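Local coordinates for protein prophenoloxidase b (Marsupenaeus japonicus, PDB 3WKY) that probably oxidises phenols at a type 3 dicopper centre that binds dioxygen, as a crustacean phenoloxidase zymogen of the haemolymph, at residues F69-K74 with G382-A387; F112-Y117 with F198-H203; L364-D369 with T376-M381. All coordinates share one frame; numbering follows the deposited sequence. Where two conformers were deposited one is given.

Contact 1. Residues F69-K74 with G382-A387. With CUO (Cu2-o2 cluster), chain J.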
ATOM      1  N   PHE A  69      35.110 -15.777   9.243  1.00 20.02           N
ATOM      2  CA  PHE A  69      34.438 -17.016   9.620  1.00 17.92           C
ATOM      3  C   PHE A  69      32.969 -16.691   9.879  1.00 21.11           C
ATOM      4  O   PHE A  69      32.636 -15.950  10.820  1.00 22.75           O
ATOM      5  CB  PHE A  69      35.076 -17.595  10.900  1.00 19.16           C
ATOM      6  CG  PHE A  69      34.243 -18.644  11.596  1.00 20.20           C
ATOM      7  CD1 PHE A  69      33.730 -19.729  10.904  1.00 20.03           C
ATOM      8  CD2 PHE A  69      34.015 -18.564  12.974  1.00 19.50           C
ATOM      9  CE1 PHE A  69      32.969 -20.693  11.549  1.00 22.61           C
ATOM     10  CE2 PHE A  69      33.265 -19.531  13.629  1.00 19.29           C
ATOM     11  CZ  PHE A  69      32.737 -20.596  12.923  1.00 19.38           C
ATOM     12  N   PHE A  70      32.094 -17.240   9.046  1.00 21.79           N
ATOM     13  CA  PHE A  70      30.663 -17.003   9.177  1.00 18.11           C
ATOM     14  C   PHE A  70      30.038 -18.117  10.004  1.00 16.11           C
ATOM     15  O   PHE A  70      29.611 -19.152   9.479  1.00 18.05           O
ATOM     16  CB  PHE A  70      30.036 -16.890   7.792  1.00 19.98           C
ATOM     17  CG  PHE A  70      30.466 -15.661   7.051  1.00 19.03           C
ATOM     18  CD1 PHE A  70      30.416 -14.419   7.668  1.00 24.30           C
ATOM     19  CD2 PHE A  70      30.973 -15.749   5.766  1.00 31.19           C
ATOM     20  CE1 PHE A  70      30.831 -13.278   6.999  1.00 31.34           C
ATOM     21  CE2 PHE A  70      31.383 -14.615   5.092  1.00 30.42           C
ATOM     22  CZ  PHE A  70      31.317 -13.382   5.709  1.00 26.25           C
ATOM     23  N   ALA A  71      30.003 -17.888  11.316  1.00 16.63           N
ATOM     24  CA  ALA A  71      29.719 -18.933  12.279  1.00 20.14           C
ATOM     25  C   ALA A  71      28.350 -19.593  12.126  1.00 23.01           C
ATOM     26  O   ALA A  71      28.175 -20.750  12.509  1.00 22.19           O
ATOM     27  CB  ALA A  71      29.907 -18.395  13.695  1.00 20.91           C
ATOM     28  N   PHE A  72      27.383 -18.876  11.556  1.00 17.55           N
ATOM     29  CA  PHE A  72      26.020 -19.406  11.474  1.00 17.93           C
ATOM     30  C   PHE A  72      25.795 -20.184  10.192  1.00 19.94           C
ATOM     31  O   PHE A  72      24.754 -20.827  10.021  1.00 20.73           O
ATOM     32  CB  PHE A  72      24.991 -18.270  11.601  1.00 16.63           C
ATOM     33  CG  PHE A  72      25.200 -17.421  12.819  1.00 16.02           C
ATOM     34  CD1 PHE A  72      24.736 -17.840  14.054  1.00 18.36           C
ATOM     35  CD2 PHE A  72      25.903 -16.221  12.738  1.00 16.70           C
ATOM     36  CE1 PHE A  72      24.957 -17.079  15.179  1.00 19.31           C
ATOM     37  CE2 PHE A  72      26.127 -15.454  13.863  1.00 17.83           C
ATOM     38  CZ  PHE A  72      25.643 -15.880  15.085  1.00 20.41           C
ATOM     39  N   ASN A  73      26.777 -20.115   9.298  1.00 19.29           N
ATOM     40  CA  ASN A  73      26.713 -20.784   8.009  1.00 21.25           C
ATOM     41  C   ASN A  73      27.203 -22.225   8.125  1.00 22.93           C
ATOM     42  O   ASN A  73      28.264 -22.488   8.703  1.00 20.71           O
ATOM     43  CB  ASN A  73      27.536 -20.008   6.979  1.00 19.65           C
ATOM     44  CG  ASN A  73      27.670 -20.749   5.661  1.00 29.99           C
ATOM     45  OD1 ASN A  73      28.583 -21.561   5.478  1.00 24.81           O
ATOM     46  ND2 ASN A  73      26.761 -20.470   4.730  1.00 27.78           N
ATOM     47  N   LYS A  74      26.428 -23.160   7.584  1.00 21.23           N
ATOM     48  CA  LYS A  74      26.701 -24.594   7.721  0.54 24.27           C
ATOM     49  C   LYS A  74      28.079 -25.014   7.197  1.00 22.42           C
ATOM     50  O   LYS A  74      28.781 -25.815   7.816  1.00 22.99           O
ATOM     51  CB  LYS A  74      25.616 -25.394   7.003  0.54 29.70           C
ATOM     52  CG  LYS A  74      25.788 -26.902   7.075  0.54 28.79           C
ATOM     53  CD  LYS A  74      24.898 -27.591   6.055  0.54 33.62           C
ATOM     54  CE  LYS A  74      24.731 -29.070   6.368  0.54 40.95           C
ATOM     55  NZ  LYS A  74      24.067 -29.798   5.249  0.54 36.88           N
ATOM     56  N   GLY A 382      26.432 -11.850  10.595  1.00 14.99           N
ATOM     57  CA  GLY A 382      26.954 -13.115  10.099  1.00 16.88           C
ATOM     58  C   GLY A 382      28.101 -13.733  10.915  1.00 18.89           C
ATOM     59  O   GLY A 382      28.541 -14.838  10.602  1.00 19.26           O
ATOM     60  N   ALA A 383      28.577 -13.048  11.955  1.00 17.93           N
ATOM     61  CA  ALA A 383      29.755 -13.536  12.700  1.00 18.39           C
ATOM     62  C   ALA A 383      29.556 -13.410  14.200  1.00 17.14           C
ATOM     63  O   ALA A 383      29.053 -12.391  14.662  1.00 16.04           O
ATOM     64  CB  ALA A 383      30.992 -12.759  12.276  1.00 18.65           C
ATOM     65  N   VAL A 384      29.976 -14.417  14.972  1.00 16.80           N
ATOM     66  CA  VAL A 384      29.681 -14.397  16.409  1.00 16.20           C
ATOM     67  C   VAL A 384      30.435 -13.332  17.176  1.00 17.19           C
ATOM     68  O   VAL A 384      29.967 -12.867  18.216  1.00 17.70           O
ATOM     69  CB  VAL A 384      29.875 -15.783  17.099  1.00 19.80           C
ATOM     70  CG1 VAL A 384      28.790 -16.756  16.657  1.00 18.67           C
ATOM     71  CG2 VAL A 384      31.254 -16.357  16.795  1.00 18.09           C
ATOM     72  N   GLU A 385      31.609 -12.949  16.690  1.00 16.72           N
ATOM     73  CA  GLU A 385      32.390 -11.961  17.422  1.00 16.08           C
ATOM     74  C   GLU A 385      31.948 -10.533  17.127  1.00 18.17           C
ATOM     75  O   GLU A 385      32.418  -9.598  17.781  1.00 17.13           O
ATOM     76  CB  GLU A 385      33.903 -12.145  17.186  1.00 18.67           C
ATOM     77  CG  GLU A 385      34.409 -11.748  15.793  1.00 19.09           C
ATOM     78  CD  GLU A 385      34.132 -12.774  14.704  1.00 21.27           C
ATOM     79  OE1 GLU A 385      33.329 -13.719  14.895  1.00 22.17           O
ATOM     80  OE2 GLU A 385      34.735 -12.635  13.622  1.00 23.01           O
ATOM     81  N   THR A 386      31.030 -10.358  16.169  1.00 16.92           N
ATOM     82  CA  THR A 386      30.554  -9.013  15.819  1.00 14.26           C
ATOM     83  C   THR A 386      29.029  -8.791  15.893  1.00 16.83           C
ATOM     84  O   THR A 386      28.579  -7.648  15.890  1.00 14.82           O
ATOM     85  CB  THR A 386      30.989  -8.611  14.381  1.00 21.67           C
ATOM     86  OG1 THR A 386      30.520  -9.593  13.448  1.00 17.61           O
ATOM     87  CG2 THR A 386      32.521  -8.470  14.274  1.00 19.79           C
ATOM     88  N   ALA A 387      28.244  -9.866  15.931  1.00 16.33           N
ATOM     89  CA  ALA A 387      26.785  -9.746  15.764  1.00 15.63           C
ATOM     90  C   ALA A 387      26.099  -8.917  16.844  1.00 16.11           C
ATOM     91  O   ALA A 387      25.155  -8.176  16.559  1.00 15.08           O
ATOM     92  CB  ALA A 387      26.130 -11.124  15.651  1.00 17.02           C
TER
HETATM   93 CU1  CUO J 708      24.466 -16.029  20.115  1.00 26.47          CU
HETATM   94 CU2  CUO J 708      22.013 -15.530  17.526  1.00 20.77          CU
HETATM   95  O1  CUO J 708      23.402 -16.550  18.507  1.00 34.54           O
HETATM   96  O2  CUO J 708      24.066 -15.082  18.111  1.00 28.87           O
HETATM   97  O   HOH W   1      32.098 -15.785  13.577  1.00 19.45           O
HETATM   98  O   HOH W   2      27.169 -16.864   9.433  1.00 18.23           O
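The F72 ring turns its edge to G382 and A383: CD2 lies 3.7 Å from G382 O, and CE2 faces A383 N close to the plane of the ring. At the outer end of the ring CZ comes within 3.5 Å of O2 of the cluster's dioxygen, while CG1 of V384 comes in obliquely at 3.6 Å from CZ. H361, a residue of the copper pocket, stacks on the F72 ring. The F70 ring also offers its edge, CD1 standing 3.5 Å from G382 O in the ring plane; the F69 ring carries its own neighbour A71 CA over one face, off toward the rim. F70 to N73 form a type I beta turn, after which N73 caps the helix 74-89, and this turn carries F72 from the all-alpha domain of the hemocyanin family into the dicopper site of the copper domain. Chi1 of F72 (-53°) sets CG beside the backbone N, anti to the carbonyl carbon, and from there the ring runs past G382 toward the cluster. G382 O also receives a CA-H contact from F70 CA at 3.3 Å. Two waters bridge the loops. One donates to G382 O and accepts from F72 N; the other accepts from V384 N at 2.9 Å and donates to F69 O and to E385 OE1. V384 CG1 also packs against A71 CB, 3.6 Å away.

Contact 2. Residues F112-Y117 with F198-H203. With CUO (Cu2-o2 cluster), chain J.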
ATOM      1  N   PHE A 112      40.926 -20.612  11.193  1.00 22.84           N
ATOM      2  CA  PHE A 112      42.058 -21.104  11.992  1.00 22.83           C
ATOM      3  C   PHE A 112      41.912 -20.721  13.468  1.00 22.81           C
ATOM      4  O   PHE A 112      41.988 -21.583  14.358  1.00 23.54           O
ATOM      5  CB  PHE A 112      43.372 -20.560  11.416  1.00 24.90           C
ATOM      6  CG  PHE A 112      44.600 -20.976  12.185  1.00 25.11           C
ATOM      7  CD1 PHE A 112      45.160 -22.234  11.992  1.00 31.09           C
ATOM      8  CD2 PHE A 112      45.198 -20.107  13.087  1.00 24.57           C
ATOM      9  CE1 PHE A 112      46.295 -22.618  12.687  1.00 30.92           C
ATOM     10  CE2 PHE A 112      46.333 -20.487  13.795  1.00 36.43           C
ATOM     11  CZ  PHE A 112      46.881 -21.745  13.593  1.00 31.90           C
ATOM     12  N   LEU A 113      41.698 -19.432  13.726  1.00 20.39           N
ATOM     13  CA  LEU A 113      41.483 -18.928  15.081  1.00 24.75           C
ATOM     14  C   LEU A 113      40.297 -19.566  15.789  1.00 23.35           C
ATOM     15  O   LEU A 113      40.392 -19.908  16.970  1.00 20.13           O
ATOM     16  CB  LEU A 113      41.329 -17.403  15.076  1.00 22.50           C
ATOM     17  CG  LEU A 113      42.609 -16.646  14.747  1.00 28.33           C
ATOM     18  CD1 LEU A 113      42.343 -15.164  14.673  1.00 23.82           C
ATOM     19  CD2 LEU A 113      43.673 -16.954  15.810  1.00 24.02           C
ATOM     20  N   ALA A 114      39.178 -19.720  15.085  1.00 19.46           N
ATOM     21  CA  ALA A 114      37.987 -20.323  15.691  1.00 23.95           C
ATOM     22  C   ALA A 114      38.273 -21.758  16.118  1.00 23.15           C
ATOM     23  O   ALA A 114      37.943 -22.164  17.235  1.00 21.25           O
ATOM     24  CB  ALA A 114      36.811 -20.280  14.717  1.00 20.50           C
ATOM     25  N   ALA A 115      38.896 -22.519  15.222  1.00 20.89           N
ATOM     26  CA  ALA A 115      39.276 -23.904  15.505  1.00 23.54           C
ATOM     27  C   ALA A 115      40.209 -24.006  16.721  1.00 21.69           C
ATOM     28  O   ALA A 115      40.075 -24.924  17.544  1.00 20.08           O
ATOM     29  CB  ALA A 115      39.924 -24.544  14.256  1.00 21.07           C
ATOM     30  N   LEU A 116      41.140 -23.062  16.842  1.00 21.24           N
ATOM     31  CA  LEU A 116      42.075 -23.044  17.967  0.53 24.28           C
ATOM     32  C   LEU A 116      41.363 -22.798  19.295  1.00 29.59           C
ATOM     33  O   LEU A 116      41.594 -23.502  20.281  1.00 23.05           O
ATOM     34  CB  LEU A 116      43.143 -21.969  17.769  0.53 24.60           C
ATOM     35  CG  LEU A 116      44.483 -22.396  17.175  0.53 32.20           C
ATOM     36  CD1 LEU A 116      45.467 -21.238  17.246  0.53 36.56           C
ATOM     37  CD2 LEU A 116      45.021 -23.615  17.920  0.53 36.60           C
ATOM     38  N   TYR A 117      40.495 -21.788  19.330  1.00 19.64           N
ATOM     39  CA  TYR A 117      39.743 -21.505  20.556  1.00 22.13           C
ATOM     40  C   TYR A 117      38.866 -22.698  20.917  1.00 22.60           C
ATOM     41  O   TYR A 117      38.784 -23.085  22.088  1.00 23.61           O
ATOM     42  CB  TYR A 117      38.880 -20.243  20.405  1.00 19.43           C
ATOM     43  CG  TYR A 117      39.611 -18.932  20.621  1.00 20.43           C
ATOM     44  CD1 TYR A 117      39.758 -18.398  21.889  1.00 20.11           C
ATOM     45  CD2 TYR A 117      40.115 -18.207  19.541  1.00 19.96           C
ATOM     46  CE1 TYR A 117      40.413 -17.187  22.088  1.00 19.44           C
ATOM     47  CE2 TYR A 117      40.772 -16.998  19.728  1.00 18.71           C
ATOM     48  CZ  TYR A 117      40.918 -16.494  21.000  1.00 21.28           C
ATOM     49  OH  TYR A 117      41.569 -15.291  21.180  1.00 22.28           O
ATOM     50  N   PHE A 198      32.837 -12.436  24.624  1.00 18.18           N
ATOM     51  CA  PHE A 198      32.065 -13.437  25.360  1.00 16.96           C
ATOM     52  C   PHE A 198      31.151 -14.204  24.403  1.00 16.68           C
ATOM     53  O   PHE A 198      31.019 -15.425  24.477  1.00 15.23           O
ATOM     54  CB  PHE A 198      31.255 -12.771  26.473  1.00 17.55           C
ATOM     55  CG  PHE A 198      30.118 -13.615  26.984  1.00 20.37           C
ATOM     56  CD1 PHE A 198      30.367 -14.752  27.746  1.00 20.68           C
ATOM     57  CD2 PHE A 198      28.800 -13.265  26.707  1.00 22.31           C
ATOM     58  CE1 PHE A 198      29.323 -15.532  28.220  1.00 21.87           C
ATOM     59  CE2 PHE A 198      27.742 -14.038  27.184  1.00 20.78           C
ATOM     60  CZ  PHE A 198      28.003 -15.170  27.939  1.00 22.31           C
ATOM     61  N   HIS A 199      30.517 -13.482  23.486  1.00 16.60           N
ATOM     62  CA  HIS A 199      29.652 -14.130  22.525  1.00 17.96           C
ATOM     63  C   HIS A 199      30.418 -15.141  21.645  1.00 16.53           C
ATOM     64  O   HIS A 199      29.947 -16.251  21.389  1.00 16.64           O
ATOM     65  CB  HIS A 199      28.973 -13.061  21.670  1.00 15.22           C
ATOM     66  CG  HIS A 199      27.793 -13.564  20.929  1.00 16.55           C
ATOM     67  ND1 HIS A 199      27.752 -13.641  19.555  1.00 20.55           N
ATOM     68  CD2 HIS A 199      26.601 -14.030  21.369  1.00 20.49           C
ATOM     69  CE1 HIS A 199      26.590 -14.132  19.179  1.00 18.02           C
ATOM     70  NE2 HIS A 199      25.871 -14.356  20.261  1.00 20.36           N
ATOM     71  N   TRP A 200      31.598 -14.751  21.177  1.00 17.03           N
ATOM     72  CA  TRP A 200      32.493 -15.667  20.463  1.00 16.92           C
ATOM     73  C   TRP A 200      32.813 -16.900  21.327  1.00 15.90           C
ATOM     74  O   TRP A 200      32.657 -18.047  20.887  1.00 17.98           O
ATOM     75  CB  TRP A 200      33.756 -14.889  20.086  1.00 17.83           C
ATOM     76  CG  TRP A 200      35.018 -15.642  19.681  1.00 20.06           C
ATOM     77  CD1 TRP A 200      35.985 -16.148  20.522  1.00 20.01           C
ATOM     78  CD2 TRP A 200      35.512 -15.844  18.342  1.00 18.42           C
ATOM     79  NE1 TRP A 200      37.019 -16.690  19.783  1.00 21.07           N
ATOM     80  CE2 TRP A 200      36.758 -16.508  18.448  1.00 19.94           C
ATOM     81  CE3 TRP A 200      35.019 -15.533  17.066  1.00 18.61           C
ATOM     82  CZ2 TRP A 200      37.504 -16.885  17.326  1.00 18.32           C
ATOM     83  CZ3 TRP A 200      35.769 -15.911  15.940  1.00 19.77           C
ATOM     84  CH2 TRP A 200      36.998 -16.578  16.084  1.00 21.74           C
ATOM     85  N   HIS A 201      33.248 -16.658  22.558  1.00 18.09           N
ATOM     86  CA  HIS A 201      33.559 -17.765  23.461  1.00 16.42           C
ATOM     87  C   HIS A 201      32.382 -18.690  23.696  1.00 19.31           C
ATOM     88  O   HIS A 201      32.534 -19.923  23.692  1.00 17.73           O
ATOM     89  CB  HIS A 201      34.117 -17.245  24.785  1.00 16.33           C
ATOM     90  CG  HIS A 201      35.571 -16.908  24.709  1.00 19.44           C
ATOM     91  ND1 HIS A 201      36.559 -17.865  24.845  1.00 23.04           N
ATOM     92  CD2 HIS A 201      36.209 -15.734  24.495  1.00 22.79           C
ATOM     93  CE1 HIS A 201      37.743 -17.289  24.722  1.00 21.29           C
ATOM     94  NE2 HIS A 201      37.561 -15.999  24.507  1.00 24.41           N
ATOM     95  N   TRP A 202      31.203 -18.108  23.898  1.00 18.08           N
ATOM     96  CA  TRP A 202      30.041 -18.944  24.161  1.00 21.11           C
ATOM     97  C   TRP A 202      29.808 -19.908  23.009  1.00 20.47           C
ATOM     98  O   TRP A 202      29.568 -21.106  23.207  1.00 17.83           O
ATOM     99  CB  TRP A 202      28.772 -18.121  24.461  1.00 16.77           C
ATOM    100  CG  TRP A 202      27.699 -19.036  24.985  1.00 16.68           C
ATOM    101  CD1 TRP A 202      27.440 -19.336  26.304  1.00 17.46           C
ATOM    102  CD2 TRP A 202      26.818 -19.850  24.207  1.00 16.31           C
ATOM    103  NE1 TRP A 202      26.425 -20.268  26.382  1.00 16.65           N
ATOM    104  CE2 TRP A 202      26.031 -20.599  25.104  1.00 15.89           C
ATOM    105  CE3 TRP A 202      26.612 -20.015  22.826  1.00 17.64           C
ATOM    106  CZ2 TRP A 202      25.051 -21.502  24.670  1.00 15.58           C
ATOM    107  CZ3 TRP A 202      25.640 -20.909  22.397  1.00 18.86           C
ATOM    108  CH2 TRP A 202      24.870 -21.637  23.314  1.00 17.32           C
ATOM    109  N   HIS A 203      29.864 -19.394  21.786  1.00 15.38           N
ATOM    110  CA  HIS A 203      29.552 -20.231  20.650  1.00 16.01           C
ATOM    111  C   HIS A 203      30.656 -21.205  20.289  1.00 18.25           C
ATOM    112  O   HIS A 203      30.407 -22.186  19.599  1.00 18.66           O
ATOM    113  CB  HIS A 203      29.164 -19.386  19.446  1.00 18.09           C
ATOM    114  CG  HIS A 203      27.763 -18.885  19.531  1.00 14.78           C
ATOM    115  ND1 HIS A 203      26.677 -19.682  19.252  1.00 18.89           N
ATOM    116  CD2 HIS A 203      27.270 -17.678  19.894  1.00 17.41           C
ATOM    117  CE1 HIS A 203      25.570 -18.984  19.425  1.00 18.33           C
ATOM    118  NE2 HIS A 203      25.906 -17.771  19.818  1.00 17.25           N
TER
HETATM  119 CU1  CUO J 708      24.466 -16.029  20.115  1.00 26.47          CU
HETATM  120 CU2  CUO J 708      22.013 -15.530  17.526  1.00 20.77          CU
HETATM  121  O1  CUO J 708      23.402 -16.550  18.507  1.00 34.54           O
HETATM  122  O2  CUO J 708      24.066 -15.082  18.111  1.00 28.87           O
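W200 extends from one helix to the other in an aromatic cluster with Y117 and H201, where the copper-bearing helix 193-205 of the hemocyanin fold packs on helix 109-122 of the all-alpha domain. The local axes approach to 10.7 Å and cross at -65°. From CB, pointed at the opposite helix, chi1 of 163° puts CG anti to the backbone N. Past CG the five-membered ring turns NE1 to one face of the Y117 ring, offset toward the rim and 3.5 Å from CD2. CE2 comes next, also near Y117 CD2, and CZ2 lies 3.7 Å from that same carbon while touching A114 CA. At the far end CH2 meets A114 CB at 4.0 Å. The indole thus presents its edge to the tyrosine face, a T-shaped pair with planes at 89°. H201 brings CE1 obliquely to Y117 CD1, while its ND1 is hydrogen-bonded to Y121 OH. The Y117 hydroxyl is hydrogen-bonded to P132 O beyond the cluster. An alanine in place of Y117 would probably leave the W200 edge without the face it packs on, open a gap beside H201 and deprive P132 O of its hydroxyl partner. On another side of helix 193-205, H199 and H203 bind one copper, completed by H226: H199 NE2 stands 2.2 Å from the metal and H203 NE2 2.3 Å.

Contact 3. Residues L364-D369 with T376-M381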
ATOM      1  N   LEU A 364      19.590 -11.635   7.880  1.00 12.75           N
ATOM      2  CA  LEU A 364      19.782 -10.247   8.296  1.00 13.85           C
ATOM      3  C   LEU A 364      21.150  -9.750   7.815  1.00 14.69           C
ATOM      4  O   LEU A 364      21.282  -8.620   7.337  1.00 17.52           O
ATOM      5  CB  LEU A 364      19.625 -10.114   9.825  1.00 10.78           C
ATOM      6  CG  LEU A 364      18.183 -10.308  10.308  1.00 12.34           C
ATOM      7  CD1 LEU A 364      18.126 -10.555  11.840  1.00 11.71           C
ATOM      8  CD2 LEU A 364      17.296  -9.115   9.945  1.00 16.41           C
ATOM      9  N   GLY A 365      22.165 -10.607   7.912  1.00 14.55           N
ATOM     10  CA  GLY A 365      23.512 -10.213   7.539  1.00 12.25           C
ATOM     11  C   GLY A 365      23.668  -9.997   6.036  1.00 14.99           C
ATOM     12  O   GLY A 365      24.584  -9.295   5.603  1.00 17.35           O
ATOM     13  N   GLN A 366      22.781 -10.582   5.235  1.00 14.32           N
ATOM     14  CA  GLN A 366      22.886 -10.449   3.772  0.56 14.28           C
ATOM     15  C   GLN A 366      21.781  -9.583   3.178  1.00 16.42           C
ATOM     16  O   GLN A 366      21.646  -9.485   1.949  1.00 14.82           O
ATOM     17  CB  GLN A 366      22.847 -11.821   3.098  0.56 18.26           C
ATOM     18  CG  GLN A 366      23.988 -12.757   3.485  0.56 24.39           C
ATOM     19  CD  GLN A 366      25.344 -12.312   2.961  0.56 29.23           C
ATOM     20  OE1 GLN A 366      25.469 -11.284   2.293  0.56 26.60           O
ATOM     21  NE2 GLN A 366      26.373 -13.094   3.267  0.56 37.62           N
ATOM     22  N   SER A 367      20.997  -8.943   4.040  1.00 15.16           N
ATOM     23  CA  SER A 367      19.817  -8.199   3.584  1.00 18.17           C
ATOM     24  C   SER A 367      20.104  -6.949   2.737  1.00 16.73           C
ATOM     25  O   SER A 367      19.205  -6.424   2.069  1.00 13.89           O
ATOM     26  CB  SER A 367      18.891  -7.867   4.766  1.00 14.79           C
ATOM     27  OG  SER A 367      19.534  -7.036   5.716  1.00 14.32           O
ATOM     28  N   HIS A 368      21.350  -6.484   2.746  1.00 14.56           N
ATOM     29  CA  HIS A 368      21.764  -5.370   1.888  1.00 12.97           C
ATOM     30  C   HIS A 368      21.939  -5.818   0.445  1.00 16.07           C
ATOM     31  O   HIS A 368      21.992  -4.976  -0.456  1.00 14.08           O
ATOM     32  CB  HIS A 368      23.107  -4.822   2.374  1.00 14.84           C
ATOM     33  CG  HIS A 368      24.204  -5.834   2.309  1.00 15.86           C
ATOM     34  ND1 HIS A 368      24.297  -6.886   3.197  1.00 17.86           N
ATOM     35  CD2 HIS A 368      25.220  -5.997   1.424  1.00 15.46           C
ATOM     36  CE1 HIS A 368      25.334  -7.640   2.877  1.00 18.81           C
ATOM     37  NE2 HIS A 368      25.910  -7.123   1.806  1.00 16.62           N
ATOM     38  N   ASP A 369      22.069  -7.128   0.228  1.00 14.08           N
ATOM     39  CA  ASP A 369      22.291  -7.694  -1.124  1.00 13.55           C
ATOM     40  C   ASP A 369      21.880  -9.179  -1.130  1.00 17.03           C
ATOM     41  O   ASP A 369      22.721 -10.069  -1.290  1.00 16.79           O
ATOM     42  CB  ASP A 369      23.773  -7.501  -1.499  1.00 14.74           C
ATOM     43  CG  ASP A 369      24.125  -8.022  -2.893  1.00 22.08           C
ATOM     44  OD1 ASP A 369      23.235  -8.149  -3.759  1.00 17.49           O
ATOM     45  OD2 ASP A 369      25.317  -8.309  -3.111  1.00 18.85           O
ATOM     46  N   THR A 376      29.209  -8.455  -2.753  1.00 17.83           N
ATOM     47  CA  THR A 376      29.473  -7.822  -1.465  1.00 26.94           C
ATOM     48  C   THR A 376      29.804  -8.795  -0.363  1.00 35.03           C
ATOM     49  O   THR A 376      29.581  -9.999  -0.493  1.00 27.77           O
ATOM     50  CB  THR A 376      28.253  -7.049  -0.971  1.00 26.70           C
ATOM     51  OG1 THR A 376      27.159  -7.963  -0.828  1.00 20.88           O
ATOM     52  CG2 THR A 376      27.884  -5.951  -1.947  1.00 25.97           C
ATOM     53  N   THR A 377      30.296  -8.217   0.734  1.00 39.62           N
ATOM     54  CA  THR A 377      30.599  -8.889   1.988  1.00 47.14           C
ATOM     55  C   THR A 377      29.324  -9.070   2.841  1.00 42.61           C
ATOM     56  O   THR A 377      28.280  -8.513   2.530  1.00 31.94           O
ATOM     57  CB  THR A 377      31.643  -8.047   2.783  1.00 40.03           C
ATOM     58  OG1 THR A 377      31.208  -6.678   2.854  1.00 34.15           O
ATOM     59  CG2 THR A 377      32.997  -8.070   2.090  1.00 43.36           C
ATOM     60  N   SER A 378      29.405  -9.853   3.908  1.00 34.51           N
ATOM     61  CA  SER A 378      28.274  -9.996   4.828  1.00 33.14           C
ATOM     62  C   SER A 378      28.285  -8.878   5.873  1.00 24.83           C
ATOM     63  O   SER A 378      29.317  -8.237   6.104  1.00 22.63           O
ATOM     64  CB  SER A 378      28.322 -11.354   5.520  1.00 42.63           C
ATOM     65  OG  SER A 378      27.476 -11.391   6.664  1.00 39.95           O
ATOM     66  N   GLY A 379      27.134  -8.621   6.490  1.00 15.51           N
ATOM     67  CA  GLY A 379      27.078  -7.671   7.592  1.00 13.81           C
ATOM     68  C   GLY A 379      27.486  -8.375   8.881  1.00 15.71           C
ATOM     69  O   GLY A 379      27.696  -9.592   8.875  1.00 16.68           O
ATOM     70  N   VAL A 380      27.601  -7.622   9.975  1.00 14.06           N
ATOM     71  CA  VAL A 380      28.106  -8.174  11.241  1.00 17.09           C
ATOM     72  C   VAL A 380      27.238  -9.259  11.884  1.00 18.04           C
ATOM     73  O   VAL A 380      27.728 -10.032  12.719  1.00 15.68           O
ATOM     74  CB  VAL A 380      28.420  -7.074  12.281  1.00 16.01           C
ATOM     75  CG1 VAL A 380      29.529  -6.158  11.765  1.00 17.99           C
ATOM     76  CG2 VAL A 380      27.156  -6.261  12.650  1.00 12.37           C
ATOM     77  N   MET A 381      25.965  -9.345  11.506  1.00 13.85           N
ATOM     78  CA  MET A 381      25.103 -10.411  12.041  1.00 15.16           C
ATOM     79  C   MET A 381      25.575 -11.799  11.615  1.00 14.56           C
ATOM     80  O   MET A 381      25.173 -12.799  12.206  1.00 17.20           O
ATOM     81  CB  MET A 381      23.639 -10.217  11.620  1.00 15.48           C
ATOM     82  CG  MET A 381      22.901  -9.217  12.491  1.00 11.92           C
ATOM     83  SD  MET A 381      22.635  -9.835  14.181  1.00 15.60           S
ATOM     84  CE  MET A 381      21.291 -10.988  13.924  1.00 15.94           C
TER
HETATM   85  O   HOH W   3      27.142 -10.395  -3.334  1.00 27.08           O
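Chi1 of H368 (62°) sets CG between the backbone N and the carbonyl carbon, and chi1 of T376 does the same for OG1; the two side chains then meet tip to tip. H368 NE2 donates to T376 OG1 at 3.0 Å, with the oxygen tilted 25° out of the imidazole plane. The same NE2 lies 2.8 Å from T377 O, near the ring plane, but the bond is weak because it is strongly bent. T376 OG1 in turn donates a hydrogen bond to D369 OD2, on its anti lone pair, so the hydroxyl is held by two partners and its rotation is fixed. A water accepts from T376 N and donates to D369 OD2, doubling this link, and D369 OD1 is tied to K373 N within the intervening loop. Between the backbones, G379 N donates to G365 O at 2.8 Å, close to straight at 159°. In the conformer given, one of two, Q366 NE2 lies 3.4 Å from S378 CB. Further along, L364 and M381 lie side by side, CD1 to CE 3.8 Å, where both also touch V392 of helix 391-409. H368 packs on Q275 and T376 on F260 of a second subunit. The Q366-D369 type I turn and these bonds close a short loop after helix 356-365, the helix that supplies H357 and H361 to the pocket of the type 3 copper site.

How the contacts relate
From the N terminus, 69-74 comes first and meets its partner 382-387 only some 300 residues later, so contact 1 closes a long loop that holds both of the others. Inside it, contact 2 joins helices 109-122 and 193-205 and is complete before contact 3 begins; contact 3 then closes a short loop just behind helix 356-365. Contacts 2 and 3 do not touch. Contact 1 lies between them: V384 O accepts a probable hydrogen bond from H199 ND1, and T386 OG1 probably hydrogen-bonds to V380 O. Contacts 1 and 2 tie the all-alpha domain to the copper domain, and both reach the cluster; contact 3 stays within the copper domain.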